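Local structure of putative Lipoprotein (Clostridium perfringens, 5J7R) at the interface of chains A and B. The protein is a putative lipoprotein with a sporulation and spore germination family domain, and may take part in spore formation or germination. Coordinates in Å, arbitrary orientation; residue numbers count along the deposited sequence, not the author numbering. Chains: chain A/B, Putative Lipoprotein.

The interface of chains A and B. Residues chain A 17-18, 20, 24; chain B 41-43.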
# COMPACT_ATOMS: atom_id res chain seq x y z
N ILE A 17 -1.35 18.71 -6.40
CA ILE A 17 -1.86 17.40 -5.91
C ILE A 17 -0.71 16.59 -5.30
O ILE A 17 0.39 16.54 -5.86
CB ILE A 17 -2.55 16.57 -7.03
CG1 ILE A 17 -3.67 17.39 -7.71
CG2 ILE A 17 -3.06 15.24 -6.47
CD1 ILE A 17 -4.41 16.68 -8.83
N ALA A 18 -0.96 15.96 -4.15
CA ALA A 18 0.05 15.15 -3.47
C ALA A 18 0.37 13.91 -4.29
O ALA A 18 -0.53 13.31 -4.87
CB ALA A 18 -0.41 14.75 -2.08
N ASP A 20 1.60 10.94 -3.15
CA ASP A 20 1.81 9.82 -2.25
C ASP A 20 1.62 8.56 -3.06
O ASP A 20 0.68 8.46 -3.82
CB ASP A 20 0.87 9.83 -1.04
CG ASP A 20 1.23 10.92 -0.03
OD1 ASP A 20 2.08 11.80 -0.36
OD2 ASP A 20 0.67 10.88 1.09
N ASP A 24 -3.31 7.23 2.52
CA ASP A 24 -3.98 6.70 3.71
C ASP A 24 -5.12 5.74 3.38
O ASP A 24 -5.79 5.92 2.38
CB ASP A 24 -4.55 7.86 4.57
CG ASP A 24 -3.48 8.77 5.15
OD1 ASP A 24 -2.28 8.42 5.10
OD2 ASP A 24 -3.85 9.86 5.66
N LYS B 41 -2.13 21.55 -1.72
CA LYS B 41 -1.99 20.13 -2.00
C LYS B 41 -3.11 19.29 -1.38
O LYS B 41 -3.56 19.55 -0.26
CB LYS B 41 -0.63 19.70 -1.44
CG LYS B 41 -0.25 18.23 -1.42
CD LYS B 41 1.06 18.11 -0.66
CE LYS B 41 1.62 16.69 -0.54
NZ LYS B 41 2.97 16.63 0.08
N ILE B 42 -3.56 18.29 -2.13
CA ILE B 42 -4.61 17.39 -1.69
C ILE B 42 -4.06 15.97 -1.61
O ILE B 42 -3.26 15.57 -2.46
CB ILE B 42 -5.87 17.44 -2.60
CG1 ILE B 42 -5.52 17.12 -4.05
CG2 ILE B 42 -6.52 18.82 -2.51
CD1 ILE B 42 -6.71 17.13 -4.99
N GLU B 43 -4.48 15.23 -0.58
CA GLU B 43 -3.99 13.87 -0.38
C GLU B 43 -5.20 12.95 -0.29
O GLU B 43 -6.23 13.31 0.29
CB GLU B 43 -3.27 13.77 0.96
CG GLU B 43 -1.98 12.99 0.95
CD GLU B 43 -1.27 12.92 2.33
OE1 GLU B 43 -0.96 14.02 2.82
OE2 GLU B 43 -0.94 11.83 2.93
O HOH W 1 0.06 9.94 4.62
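The carboxylates of A:Asp20 and B:Glu43 meet tip to face: OD2 of A:Asp20 sits over one face of the B:Glu43 group, and the two planes are turned 60° apart. A:Asp20 OD2 and B:Glu43 OE2 are modelled 2.6 Å apart. Two ionised carboxylates would repel at that distance, so either a proton is shared, which the model does not show and the face-on approach does not favour, or the placement is doubtful. Water 1 lies beyond the tip of the B:Glu43 group, away from both its faces; it is 2.7 Å from B:Glu43 OE2 and 2.8 Å from A:Asp24 OD1, linking a second acid of chain A to the same oxygen. With three acids gathered here, proton uptake by one of them may be eased; B:Lys41 NZ, 4.9 Å from A:Asp20 OD1, is not in contact but could temper the charge.

Firmer ground lies next door. The amide N of A:Ala18 donates to B:Ile42 O at 2.9 Å, joining the two backbones. B:Lys41, with CG anti to its backbone N (chi1 173°) and the chain extended beyond, runs its aliphatic part past the A:Ala18 methyl, the closest approach being doubtful as modelled. On the other side of that backbone bond, A:Ile17 and B:Ile42 run alongside each other in the same direction, with CG2 of A:Ile17 3.9 Å from CG1 of B:Ile42.

Chain A gives its N-terminal tail and the first residue of strand 24-32; chain B gives the start of strand 42-50 and the residue before it. The patch thus lies where the tail of one copy runs beside the other's extended strand pair, part of an interface that is not an exact two-fold and may or may not exist outside the crystal.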